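Local coordinates for relaxosome protein TraM (Escherichia coli, PDB 4QPO) that binds plasmid DNA as a homotetramer and, as part of the relaxosome, supports the strand-specific cut made by TraI at the origin of transfer during conjugation, at residues A17-R22 / V32-T37. Residues are numbered along the deposited sequence; the frame is centred on the assembly and turned at random.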
ATOM      1  N   ALA A  17      -6.008   0.291  17.720  1.00 75.83           N
ATOM      2  CA  ALA A  17      -4.857  -0.569  17.990  1.00 78.89           C
ATOM      3  C   ALA A  17      -3.552   0.121  17.584  1.00 79.84           C
ATOM      4  O   ALA A  17      -2.523  -0.056  18.231  1.00 80.60           O
ATOM      5  CB  ALA A  17      -5.005  -1.891  17.266  1.00 76.80           C
ATOM      6  N   ILE A  18      -3.598   0.909  16.514  1.00 76.59           N
ATOM      7  CA  ILE A  18      -2.438   1.698  16.118  1.00 77.49           C
ATOM      8  C   ILE A  18      -2.087   2.634  17.249  1.00 77.47           C
ATOM      9  O   ILE A  18      -0.945   2.669  17.687  1.00 80.54           O
ATOM     10  CB  ILE A  18      -2.676   2.533  14.843  1.00 75.71           C
ATOM     11  CG1 ILE A  18      -3.034   1.639  13.660  1.00 74.34           C
ATOM     12  CG2 ILE A  18      -1.437   3.367  14.513  1.00 77.09           C
ATOM     13  CD1 ILE A  18      -1.904   0.791  13.203  1.00 75.82           C
ATOM     14  N   ILE A  19      -3.090   3.378  17.711  1.00 76.61           N
ATOM     15  CA  ILE A  19      -2.952   4.308  18.828  1.00 79.39           C
ATOM     16  C   ILE A  19      -2.258   3.649  20.026  1.00 83.62           C
ATOM     17  O   ILE A  19      -1.321   4.207  20.597  1.00 86.70           O
ATOM     18  CB  ILE A  19      -4.333   4.850  19.279  1.00 88.25           C
ATOM     19  CG1 ILE A  19      -4.989   5.673  18.166  1.00 85.68           C
ATOM     20  CG2 ILE A  19      -4.191   5.677  20.548  1.00 92.07           C
ATOM     21  CD1 ILE A  19      -6.401   6.118  18.490  1.00 84.26           C
ATOM     22  N   GLU A  20      -2.719   2.452  20.382  1.00 84.16           N
ATOM     23  CA  GLU A  20      -2.186   1.709  21.524  1.00 88.54           C
ATOM     24  C   GLU A  20      -0.735   1.278  21.318  1.00 92.89           C
ATOM     25  O   GLU A  20       0.096   1.404  22.220  1.00 94.72           O
ATOM     26  CB  GLU A  20      -3.053   0.478  21.803  1.00 88.89           C
ATOM     27  CG  GLU A  20      -4.268   0.754  22.664  1.00 94.49           C
ATOM     28  CD  GLU A  20      -3.914   0.937  24.131  1.00 99.63           C
ATOM     29  OE1 GLU A  20      -2.789   0.555  24.530  1.00103.01           O
ATOM     30  OE2 GLU A  20      -4.760   1.459  24.888  1.00100.51           O
ATOM     31  N   LYS A  21      -0.444   0.755  20.131  1.00 90.95           N
ATOM     32  CA  LYS A  21       0.897   0.285  19.793  1.00 95.51           C
ATOM     33  C   LYS A  21       1.903   1.440  19.763  1.00 99.55           C
ATOM     34  O   LYS A  21       3.079   1.264  20.099  1.00103.45           O
ATOM     35  CB  LYS A  21       0.875  -0.443  18.446  1.00 93.53           C
ATOM     36  CG  LYS A  21       2.173  -1.141  18.078  1.00 97.65           C
ATOM     37  CD  LYS A  21       1.968  -2.067  16.892  1.00 96.37           C
ATOM     38  CE  LYS A  21       3.192  -2.933  16.642  1.00101.58           C
ATOM     39  NZ  LYS A  21       2.934  -4.035  15.660  1.00100.68           N
ATOM     40  N   ARG A  22       1.434   2.620  19.359  1.00 97.51           N
ATOM     41  CA  ARG A  22       2.268   3.817  19.370  1.00100.70           C
ATOM     42  C   ARG A  22       2.600   4.213  20.806  1.00103.48           C
ATOM     43  O   ARG A  22       3.764   4.424  21.137  1.00107.23           O
ATOM     44  CB  ARG A  22       1.582   4.976  18.647  1.00101.01           C
ATOM     45  CG  ARG A  22       1.273   4.727  17.173  1.00100.20           C
ATOM     46  CD  ARG A  22       2.372   5.225  16.255  1.00103.64           C
ATOM     47  NE  ARG A  22       1.841   5.779  15.008  1.00101.22           N
ATOM     48  CZ  ARG A  22       1.579   7.069  14.818  1.00101.36           C
ATOM     49  NH1 ARG A  22       1.802   7.937  15.793  1.00104.21           N
ATOM     50  NH2 ARG A  22       1.100   7.495  13.656  1.00 99.00           N
ATOM     51  N   VAL A  32      -0.829  11.104  19.345  1.00130.32           N
ATOM     52  CA  VAL A  32      -1.330   9.930  18.612  1.00120.98           C
ATOM     53  C   VAL A  32      -2.858   9.770  18.749  1.00112.34           C
ATOM     54  O   VAL A  32      -3.408   8.665  18.704  1.00113.62           O
ATOM     55  CB  VAL A  32      -0.575   8.608  19.022  1.00161.33           C
ATOM     56  CG1 VAL A  32      -1.102   7.953  20.315  1.00161.04           C
ATOM     57  CG2 VAL A  32      -0.618   7.615  17.877  1.00157.12           C
ATOM     58  N   SER A  33      -3.543  10.905  18.854  1.00104.79           N
ATOM     59  CA  SER A  33      -5.001  10.940  18.845  1.00 93.11           C
ATOM     60  C   SER A  33      -5.607  10.211  17.638  1.00 82.16           C
ATOM     61  O   SER A  33      -4.925   9.951  16.637  1.00 73.56           O
ATOM     62  CB  SER A  33      -5.480  12.385  18.853  1.00 92.79           C
ATOM     63  OG  SER A  33      -4.988  13.065  17.715  1.00 90.64           O
ATOM     64  N   PHE A  34      -6.891   9.882  17.740  1.00 66.44           N
ATOM     65  CA  PHE A  34      -7.558   9.129  16.696  1.00 60.93           C
ATOM     66  C   PHE A  34      -7.481   9.885  15.369  1.00 55.59           C
ATOM     67  O   PHE A  34      -7.095   9.324  14.334  1.00 51.72           O
ATOM     68  CB  PHE A  34      -9.016   8.846  17.072  1.00 62.51           C
ATOM     69  CG  PHE A  34      -9.746   8.000  16.062  1.00 61.18           C
ATOM     70  CD1 PHE A  34     -10.368   8.579  14.966  1.00 59.16           C
ATOM     71  CD2 PHE A  34      -9.806   6.624  16.201  1.00 62.17           C
ATOM     72  CE1 PHE A  34     -11.035   7.796  14.038  1.00 57.03           C
ATOM     73  CE2 PHE A  34     -10.473   5.844  15.270  1.00 58.13           C
ATOM     74  CZ  PHE A  34     -11.083   6.431  14.192  1.00 56.83           C
ATOM     75  N   SER A  35      -7.841  11.162  15.413  1.00 56.40           N
ATOM     76  CA  SER A  35      -7.927  11.973  14.201  1.00 57.52           C
ATOM     77  C   SER A  35      -6.575  12.110  13.531  1.00 56.42           C
ATOM     78  O   SER A  35      -6.470  12.000  12.326  1.00 53.70           O
ATOM     79  CB  SER A  35      -8.486  13.362  14.520  1.00 62.47           C
ATOM     80  OG  SER A  35      -9.837  13.275  14.927  1.00 63.68           O
ATOM     81  N   ALA A  36      -5.543  12.363  14.327  1.00 62.04           N
ATOM     82  CA  ALA A  36      -4.205  12.549  13.785  1.00 62.87           C
ATOM     83  C   ALA A  36      -3.778  11.313  13.005  1.00 60.23           C
ATOM     84  O   ALA A  36      -3.247  11.418  11.900  1.00 58.83           O
ATOM     85  CB  ALA A  36      -3.213  12.854  14.901  1.00 67.38           C
ATOM     86  N   THR A  37      -4.048  10.145  13.582  1.00 60.85           N
ATOM     87  CA  THR A  37      -3.710   8.870  12.976  1.00 59.73           C
ATOM     88  C   THR A  37      -4.546   8.616  11.725  1.00 54.93           C
ATOM     89  O   THR A  37      -4.011   8.234  10.684  1.00 52.04           O
ATOM     90  CB  THR A  37      -3.898   7.717  13.987  1.00 62.83           C
ATOM     91  OG1 THR A  37      -2.913   7.846  15.007  1.00 70.19           O
ATOM     92  CG2 THR A  37      -3.720   6.366  13.323  1.00 62.28           C
TER
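Val32 reaches helix 9-23 first, its isopropyl group lying between Ile19 and Arg22, about one turn apart on that helix. CG1 stands between the backbone N and the carbonyl carbon (chi1 82°) and touches Ile19 CG2 at 3.8 Å, while CG2 of Val32 lies against the start of the Arg22 side chain, 3.5 Å from Arg22 CB. The arginine chain bends at chi2 and chi3. Its NH1 also comes near Val32 CG2, a closeness that is doubtful because Val32 is poorly ordered. The carbonyl O of Val32 faces the Ile19 branches, 3.4 Å from Ile19 CG1, and is buried there without any hydrogen-bonding partner in the model.

Ser33 takes the N-cap position and barely touches the other helix. At Phe34 the helix has begun, and the tip of Ile19 meets its base: Ile19 CD1 sits 3.7 Å from Phe34 CA and approaches the ring obliquely. The Phe34 ring meets that of Tyr12, planes at about 35°, and its side chain also touches Ile15 and Asn16 of helix 9-23 and Val3 of the second subunit. A turn on, Thr37 sets its methyl against Ile18, CG2 to CG2 at 4.0 Å, and its OG1 makes a weak hydrogen bond back to Ser33 O (3.3 Å). Thr37 OG1 also lies over one face of the Arg22 guanidinium, 4.2 Å from Arg22 NH2, without a hydrogen bond between them.

Largely apolar contacts join the last turns of helix 9-23 to Val32 and the start of helix 34-52, the helix-helix pairing of a ribbon-helix-helix DNA-binding domain.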